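PDB 3R2C: N utilization substance protein B from Aquifex aeolicus, which probably takes part in transcription antitermination at ribosomal RNA operons by binding the boxA sequence of their RNA. Local coordinates for residues 7-10 with 11-15; 28-31 with 32-36; 42-45 with 46-50. All coordinates share one frame; numbering follows the deposited sequence.

Contact 1: 7-10 with 11-15; sequences ARDT and AFLVL. With nucleotides of chain E.
D9 and L13 meet one turn apart on helix 3-21: D9 has CG anti to its own N (chi1 174°), which brings OD2 within 3.5 Å of L13 CD1, while the carboxylate itself is held by K36 and Y114. T10 accepts the amide of V14 through its carbonyl, V14 N to T10 O 3.1 Å, and V14 CG2 leans on that same oxygen at 3.4 Å. T10 OG1 is probably hydrogen-bonded to NZ of K36 on helix 25-36. A11 closes the turn from A7, with A11 N 2.9 Å from A7 O, and its methyl goes to L50, V51 and L87 in the all-helical NusB fold, where this helix is wrapped by helices 25-36, 41-56, 79-94 and 100-114. R8 runs extended from CG to NE and reaches the RNA, where NH1 donates to O6 of G1 of chain E at 2.9 Å, nearly straight at 161°. NH1 also salt-bridges D106, NE E91 and NH2 E99, so carboxylates fix the group that reads O6. A leucine in its place would probably leave O6 of the guanine without this donor and the three carboxylates without their shared cation.

Contact 2: 28-31 with 32-36; sequences LFKE and VVEEK. With ACT (acetate ion), chain K.
L28 opens the run by taking the amide of V32 on its carbonyl, V32 N to L28 O 3.1 Å, and V32 CG2 lies against that same oxygen. This is a regular alpha-helical stretch of helix 25-36, amphipathic in the NusB bundle: L28 and V32 turn to helix 3-21, F29 to helix 41-56, while K30 and E34 stay at the surface. F29 carries the apolar contact. Its CG stands anti to the backbone N (chi1 -176°), and the ring then swings forward along the helix, so that V33 CG2 sits over one face, 4.0 Å from the ring centroid and displaced toward the rim, a CH-pi contact. The nearest ring atom is CE2, 3.7 Å from V33 CG2. The ring also meets Y44 edge-to-face, and A47 and V51 pack against it.

K30 comes next, side by side with E34 and pointing the same way. The aliphatic part does the touching, K30 CG to E34 OE2 3.7 Å. Beyond CG the chain bends at chi3 (-80°) and K30 NZ goes instead to OXT of an acetate ion, probably from the crystallisation liquor, to which it is hydrogen-bonded at 2.7 Å. The charged ends of K30 and E34 do not pair: K30 NZ and E34 OE2 are 6.0 Å apart.

E31 ends the segment one turn before E35, with two like charges on the same flank. Arginines of helix 3-21 probably offset the repulsion: R21 pairs with E31, R17 with E35, and a basic side chain of another protein chain also bridges to E35. Between the two glutamates themselves, E31 OE1 stays 4.6 Å from E35 OE2.

Contact 3: 42-45 with 46-50; sequences DAYE and YAKKL
Y44 and K48, one turn apart on helix 41-56, run side by side and point the same way. The lysine amide donates to the carbonyl one turn earlier, K48 N to Y44 O 3.0 Å, and the K48 CB carbon packs on that oxygen as well. Further out the lysine chain bends at chi3 and chi4, leaving K48 NZ 3.6 Å from Y44 OH; the amine approaches the phenol obliquely, and its nearest ring atom is CE1.

The other carbonyls of 42-45 are satisfied in the same i to i+4 pattern. Y46 N reaches D42 O, and K49 N reaches E45 O at 3.1 Å. A47 N meets A43 O at 3.0 Å, but from above the carbonyl plane, 36° out of it, and the A47 methyl lies 3.2 Å from the same A43 O.

In the NusB helical bundle this segment has one face turned inward, where A47 and L50 meet helix 3-21, and another bearing charged residues at the surface. Y46 has CG anti to its backbone N (chi1 -161°), which sends the phenol away from the preceding turn to E91 of helix 79-94, to which its OH is hydrogen-bonded. E45, extended beyond CG, has its charge met by K41 through a salt bridge at OE2. D42 OD1 folds back onto the amide of the next residue, A43 N, 2.6 Å away, but the angle of 122° makes this a weak bond.

From the N terminus the chain passes through contact 1 in helix 3-21, contact 2 in helix 25-36 and contact 3 in helix 41-56. Each lies within one helix and closes only helical turns, and they follow in series, none nested in or crossing another. In the fold all three lie on the same side of the chain's centre. K36 at the end of contact 2 reaches back to contact 1, its NZ 2.7 Å from D9 OD2 in a salt bridge, while V14 packs on V32. A11 meets L50 between contacts 1 and 3, and F29 rests on the backbone between Y44 and K48, joining contacts 2 and 3. Thus the first three helices are tied pairwise.

Contact 1: 7-10 with 11-15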
loop_
_atom_site.group_PDB
_atom_site.type_symbol
_atom_site.label_atom_id
_atom_site.label_comp_id
_atom_site.label_asym_id
_atom_site.label_seq_id
_atom_site.Cartn_x
_atom_site.Cartn_y
_atom_site.Cartn_z
ATOM N N ALA A 7 1.536 14.276 0.894
ATOM C CA ALA A 7 1.042 13.844 -0.422
ATOM C C ALA A 7 1.557 12.444 -0.767
ATOM O O ALA A 7 0.845 11.643 -1.373
ATOM C CB ALA A 7 1.463 14.834 -1.492
ATOM N N ARG A 8 2.796 12.158 -0.379
ATOM C CA ARG A 8 3.371 10.823 -0.565
ATOM C C ARG A 8 2.645 9.776 0.282
ATOM O O ARG A 8 2.436 8.647 -0.168
ATOM C CB ARG A 8 4.866 10.844 -0.240
ATOM C CG ARG A 8 5.654 11.601 -1.295
ATOM C CD ARG A 8 7.094 11.909 -0.858
ATOM N NE ARG A 8 7.729 12.811 -1.822
ATOM C CZ ARG A 8 8.360 13.938 -1.506
ATOM N NH1 ARG A 8 8.504 14.304 -0.226
ATOM N NH2 ARG A 8 8.873 14.693 -2.467
ATOM N N ASP A 9 2.252 10.139 1.498
ATOM C CA ASP A 9 1.443 9.224 2.301
ATOM C C ASP A 9 0.093 8.925 1.616
ATOM O O ASP A 9 -0.336 7.768 1.528
ATOM C CB ASP A 9 1.211 9.783 3.706
ATOM C CG ASP A 9 0.245 8.916 4.522
ATOM O OD1 ASP A 9 0.676 7.859 5.030
ATOM O OD2 ASP A 9 -0.949 9.275 4.642
ATOM N N THR A 10 -0.572 9.960 1.115
ATOM C CA THR A 10 -1.830 9.758 0.391
ATOM C C THR A 10 -1.638 8.824 -0.797
ATOM O O THR A 10 -2.404 7.874 -0.983
ATOM C CB THR A 10 -2.392 11.100 -0.106
ATOM O OG1 THR A 10 -2.691 11.923 1.029
ATOM C CG2 THR A 10 -3.649 10.894 -0.940
ATOM N N ALA A 11 -0.618 9.100 -1.603
ATOM C CA ALA A 11 -0.368 8.333 -2.811
ATOM C C ALA A 11 -0.029 6.881 -2.461
ATOM O O ALA A 11 -0.514 5.947 -3.114
ATOM C CB ALA A 11 0.772 8.963 -3.616
ATOM N N PHE A 12 0.794 6.688 -1.427
ATOM C CA PHE A 12 1.111 5.329 -0.978
ATOM C C PHE A 12 -0.157 4.555 -0.579
ATOM O O PHE A 12 -0.338 3.389 -0.966
ATOM C CB PHE A 12 2.076 5.334 0.211
ATOM C CG PHE A 12 2.128 4.012 0.917
ATOM C CD1 PHE A 12 2.926 2.992 0.429
ATOM C CD2 PHE A 12 1.356 3.782 2.056
ATOM C CE1 PHE A 12 2.957 1.748 1.064
ATOM C CE2 PHE A 12 1.381 2.556 2.692
ATOM C CZ PHE A 12 2.184 1.529 2.188
ATOM N N LEU A 13 -1.032 5.200 0.186
ATOM C CA LEU A 13 -2.261 4.556 0.640
ATOM C C LEU A 13 -3.112 4.137 -0.547
ATOM O O LEU A 13 -3.738 3.066 -0.529
ATOM C CB LEU A 13 -3.067 5.483 1.567
ATOM C CG LEU A 13 -2.354 5.789 2.896
ATOM C CD1 LEU A 13 -3.190 6.695 3.798
ATOM C CD2 LEU A 13 -1.998 4.497 3.639
ATOM N N VAL A 14 -3.135 4.971 -1.582
ATOM C CA VAL A 14 -3.921 4.645 -2.763
ATOM C C VAL A 14 -3.331 3.440 -3.503
ATOM O O VAL A 14 -4.063 2.524 -3.840
ATOM C CB VAL A 14 -4.137 5.864 -3.692
ATOM C CG1 VAL A 14 -4.858 5.445 -4.986
ATOM C CG2 VAL A 14 -4.974 6.947 -2.956
ATOM N N LEU A 15 -2.018 3.433 -3.724
ATOM C CA LEU A 15 -1.362 2.321 -4.399
ATOM C C LEU A 15 -1.525 1.031 -3.595
ATOM O O LEU A 15 -1.753 -0.024 -4.161
ATOM C CB LEU A 15 0.133 2.624 -4.612
ATOM C CG LEU A 15 0.422 3.800 -5.558
ATOM C CD1 LEU A 15 1.936 4.060 -5.709
ATOM C CD2 LEU A 15 -0.215 3.560 -6.935
ATOM O "O5'" G E 1 11.019 22.990 5.635
ATOM C "C5'" G E 1 10.693 22.452 6.913
ATOM C "C4'" G E 1 11.431 21.165 7.174
ATOM O "O4'" G E 1 10.936 20.135 6.266
ATOM C "C3'" G E 1 12.935 21.213 6.942
ATOM O "O3'" G E 1 13.530 20.214 7.763
ATOM C "C2'" G E 1 13.027 20.803 5.470
ATOM O "O2'" G E 1 14.298 20.360 5.041
ATOM C "C1'" G E 1 11.988 19.682 5.440
ATOM N N9 G E 1 11.429 19.378 4.125
ATOM C C8 G E 1 11.175 20.138 3.004
ATOM N N7 G E 1 10.618 19.435 2.043
ATOM C C5 G E 1 10.494 18.154 2.568
ATOM C C6 G E 1 9.978 16.938 2.026
ATOM O O6 G E 1 9.507 16.751 0.913
ATOM N N1 G E 1 10.048 15.874 2.923
ATOM C C2 G E 1 10.568 15.971 4.189
ATOM N N2 G E 1 10.584 14.871 4.948
ATOM N N3 G E 1 11.058 17.084 4.695
ATOM C C4 G E 1 10.990 18.117 3.840
#

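Contact 2: 28-31 with 32-36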
loop_
_atom_site.group_PDB
_atom_site.type_symbol
_atom_site.label_atom_id
_atom_site.label_comp_id
_atom_site.label_asym_id
_atom_site.label_seq_id
_atom_site.Cartn_x
_atom_site.Cartn_y
_atom_site.Cartn_z
ATOM N N LEU A 28 -10.455 4.961 -5.703
ATOM C CA LEU A 28 -9.670 4.718 -4.491
ATOM C C LEU A 28 -9.055 6.029 -3.978
ATOM O O LEU A 28 -8.972 6.253 -2.770
ATOM C CB LEU A 28 -8.592 3.659 -4.742
ATOM C CG LEU A 28 -9.121 2.252 -5.057
ATOM C CD1 LEU A 28 -7.989 1.311 -5.442
ATOM C CD2 LEU A 28 -9.925 1.688 -3.876
ATOM N N PHE A 29 -8.637 6.897 -4.900
ATOM C CA PHE A 29 -8.068 8.194 -4.550
ATOM C C PHE A 29 -9.112 9.069 -3.851
ATOM O O PHE A 29 -8.832 9.725 -2.852
ATOM C CB PHE A 29 -7.559 8.896 -5.812
ATOM C CG PHE A 29 -6.868 10.210 -5.546
ATOM C CD1 PHE A 29 -5.562 10.244 -5.087
ATOM C CD2 PHE A 29 -7.521 11.413 -5.775
ATOM C CE1 PHE A 29 -4.912 11.462 -4.839
ATOM C CE2 PHE A 29 -6.878 12.632 -5.535
ATOM C CZ PHE A 29 -5.569 12.648 -5.061
ATOM N N LYS A 30 -10.327 9.070 -4.383
ATOM C CA LYS A 30 -11.425 9.798 -3.770
ATOM C C LYS A 30 -11.673 9.280 -2.347
ATOM O O LYS A 30 -11.868 10.075 -1.431
ATOM C CB LYS A 30 -12.677 9.697 -4.662
ATOM C CG LYS A 30 -13.964 10.284 -4.087
ATOM C CD LYS A 30 -15.205 9.801 -4.863
ATOM C CE LYS A 30 -15.431 10.566 -6.175
ATOM N NZ LYS A 30 -16.564 10.001 -6.980
ATOM N N GLU A 31 -11.632 7.960 -2.141
ATOM C CA GLU A 31 -11.823 7.401 -0.799
ATOM C C GLU A 31 -10.767 7.906 0.191
ATOM O O GLU A 31 -11.086 8.299 1.319
ATOM C CB GLU A 31 -11.761 5.870 -0.820
ATOM C CG GLU A 31 -12.999 5.179 -1.321
ATOM C CD GLU A 31 -12.864 3.656 -1.277
ATOM O OE1 GLU A 31 -11.894 3.145 -0.670
ATOM O OE2 GLU A 31 -13.730 2.974 -1.850
ATOM N N VAL A 32 -9.503 7.876 -0.217
ATOM C CA VAL A 32 -8.429 8.273 0.693
ATOM C C VAL A 32 -8.493 9.767 1.023
ATOM O O VAL A 32 -8.286 10.167 2.167
ATOM C CB VAL A 32 -7.041 7.893 0.137
ATOM C CG1 VAL A 32 -5.935 8.470 1.027
ATOM C CG2 VAL A 32 -6.914 6.370 0.042
ATOM N N VAL A 33 -8.783 10.587 0.018
ATOM C CA VAL A 33 -8.884 12.031 0.208
ATOM C C VAL A 33 -9.978 12.350 1.236
ATOM O O VAL A 33 -9.794 13.185 2.132
ATOM C CB VAL A 33 -9.171 12.748 -1.143
ATOM C CG1 VAL A 33 -9.743 14.150 -0.921
ATOM C CG2 VAL A 33 -7.901 12.804 -2.006
ATOM N N GLU A 34 -11.112 11.674 1.133
ATOM C CA GLU A 34 -12.197 11.900 2.088
ATOM C C GLU A 34 -11.837 11.423 3.493
ATOM O O GLU A 34 -12.157 12.087 4.466
ATOM C CB GLU A 34 -13.482 11.224 1.607
ATOM C CG GLU A 34 -13.964 11.768 0.267
ATOM C CD GLU A 34 -15.334 11.246 -0.127
ATOM O OE1 GLU A 34 -15.918 10.454 0.649
ATOM O OE2 GLU A 34 -15.825 11.631 -1.214
ATOM N N GLU A 35 -11.166 10.281 3.607
ATOM C CA GLU A 35 -10.794 9.752 4.919
ATOM C C GLU A 35 -9.757 10.610 5.628
ATOM O O GLU A 35 -9.806 10.757 6.846
ATOM C CB GLU A 35 -10.255 8.330 4.795
ATOM C CG GLU A 35 -11.330 7.309 4.477
ATOM C CD GLU A 35 -10.756 6.051 3.870
ATOM O OE1 GLU A 35 -9.516 5.916 3.882
ATOM O OE2 GLU A 35 -11.533 5.207 3.373
ATOM N N LYS A 36 -8.810 11.158 4.866
ATOM C CA LYS A 36 -7.773 12.011 5.428
ATOM C C LYS A 36 -8.198 13.474 5.447
ATOM O O LYS A 36 -7.446 14.335 5.896
ATOM C CB LYS A 36 -6.478 11.892 4.617
ATOM C CG LYS A 36 -5.799 10.543 4.706
ATOM C CD LYS A 36 -4.493 10.547 3.918
ATOM C CE LYS A 36 -3.390 11.257 4.688
ATOM N NZ LYS A 36 -2.222 11.547 3.824
HETATM C C ACT K . -14.043 8.883 -9.737
HETATM O O ACT K . -14.361 7.943 -10.508
HETATM O OXT ACT K . -14.758 9.027 -8.721
HETATM C CH3 ACT K . -12.876 9.792 -10.009
#

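Contact 3: 42-45 with 46-50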
loop_
_atom_site.group_PDB
_atom_site.type_symbol
_atom_site.label_atom_id
_atom_site.label_comp_id
_atom_site.label_asym_id
_atom_site.label_seq_id
_atom_site.Cartn_x
_atom_site.Cartn_y
_atom_site.Cartn_z
ATOM N N ASP A 42 -2.418 22.200 -2.799
ATOM C CA ASP A 42 -1.030 21.782 -3.002
ATOM C C ASP A 42 -0.861 20.258 -2.838
ATOM O O ASP A 42 -0.318 19.593 -3.728
ATOM C CB ASP A 42 -0.033 22.577 -2.126
ATOM C CG ASP A 42 -0.396 22.592 -0.630
ATOM O OD1 ASP A 42 -1.207 21.762 -0.177
ATOM O OD2 ASP A 42 0.158 23.447 0.111
ATOM N N ALA A 43 -1.379 19.710 -1.743
ATOM C CA ALA A 43 -1.163 18.306 -1.403
ATOM C C ALA A 43 -2.097 17.397 -2.195
ATOM O O ALA A 43 -1.744 16.261 -2.539
ATOM C CB ALA A 43 -1.355 18.088 0.093
ATOM N N TYR A 44 -3.298 17.890 -2.469
ATOM C CA TYR A 44 -4.264 17.153 -3.271
ATOM C C TYR A 44 -3.738 16.963 -4.703
ATOM O O TYR A 44 -3.781 15.862 -5.266
ATOM C CB TYR A 44 -5.592 17.910 -3.303
ATOM C CG TYR A 44 -6.639 17.273 -4.185
ATOM C CD1 TYR A 44 -6.707 17.570 -5.542
ATOM C CD2 TYR A 44 -7.558 16.369 -3.664
ATOM C CE1 TYR A 44 -7.666 16.984 -6.354
ATOM C CE2 TYR A 44 -8.518 15.783 -4.464
ATOM C CZ TYR A 44 -8.565 16.092 -5.810
ATOM O OH TYR A 44 -9.520 15.510 -6.615
ATOM N N GLU A 45 -3.236 18.038 -5.292
ATOM C CA GLU A 45 -2.775 17.982 -6.669
ATOM C C GLU A 45 -1.479 17.183 -6.792
ATOM O O GLU A 45 -1.305 16.439 -7.754
ATOM C CB GLU A 45 -2.625 19.393 -7.248
ATOM C CG GLU A 45 -3.991 20.024 -7.528
ATOM C CD GLU A 45 -3.922 21.235 -8.434
ATOM O OE1 GLU A 45 -2.801 21.688 -8.754
ATOM O OE2 GLU A 45 -5.000 21.733 -8.824
ATOM N N TYR A 46 -0.585 17.303 -5.818
ATOM C CA TYR A 46 0.659 16.546 -5.890
ATOM C C TYR A 46 0.395 15.042 -5.689
ATOM O O TYR A 46 0.950 14.217 -6.408
ATOM C CB TYR A 46 1.689 17.054 -4.881
ATOM C CG TYR A 46 3.093 16.620 -5.245
ATOM C CD1 TYR A 46 3.744 17.191 -6.330
ATOM C CD2 TYR A 46 3.754 15.614 -4.531
ATOM C CE1 TYR A 46 5.016 16.803 -6.691
ATOM C CE2 TYR A 46 5.040 15.212 -4.886
ATOM C CZ TYR A 46 5.664 15.820 -5.972
ATOM O OH TYR A 46 6.934 15.452 -6.365
ATOM N N ALA A 47 -0.440 14.698 -4.710
ATOM C CA ALA A 47 -0.863 13.313 -4.513
ATOM C C ALA A 47 -1.490 12.740 -5.787
ATOM O O ALA A 47 -1.214 11.595 -6.167
ATOM C CB ALA A 47 -1.860 13.213 -3.358
ATOM N N LYS A 48 -2.352 13.520 -6.435
ATOM C CA LYS A 48 -3.046 13.043 -7.632
ATOM C C LYS A 48 -2.032 12.748 -8.750
ATOM O O LYS A 48 -2.164 11.762 -9.487
ATOM C CB LYS A 48 -4.065 14.080 -8.100
ATOM C CG LYS A 48 -4.892 13.684 -9.323
ATOM C CD LYS A 48 -5.769 14.855 -9.766
ATOM C CE LYS A 48 -7.105 14.400 -10.347
ATOM N NZ LYS A 48 -8.229 15.298 -9.931
ATOM N N LYS A 49 -1.013 13.594 -8.852
ATOM C CA LYS A 49 0.023 13.436 -9.866
ATOM C C LYS A 49 0.915 12.211 -9.597
ATOM O O LYS A 49 1.254 11.479 -10.527
ATOM C CB LYS A 49 0.873 14.697 -9.963
ATOM C CG LYS A 49 1.833 14.694 -11.149
ATOM C CD LYS A 49 2.238 16.105 -11.509
ATOM C CE LYS A 49 2.922 16.768 -10.344
ATOM N NZ LYS A 49 4.155 16.028 -9.985
ATOM N N LEU A 50 1.274 11.979 -8.334
ATOM C CA LEU A 50 2.035 10.784 -7.955
ATOM C C LEU A 50 1.259 9.531 -8.311
ATOM O O LEU A 50 1.811 8.614 -8.915
ATOM C CB LEU A 50 2.333 10.759 -6.455
ATOM C CG LEU A 50 3.294 11.833 -5.961
ATOM C CD1 LEU A 50 3.290 11.890 -4.412
ATOM C CD2 LEU A 50 4.687 11.563 -6.501
#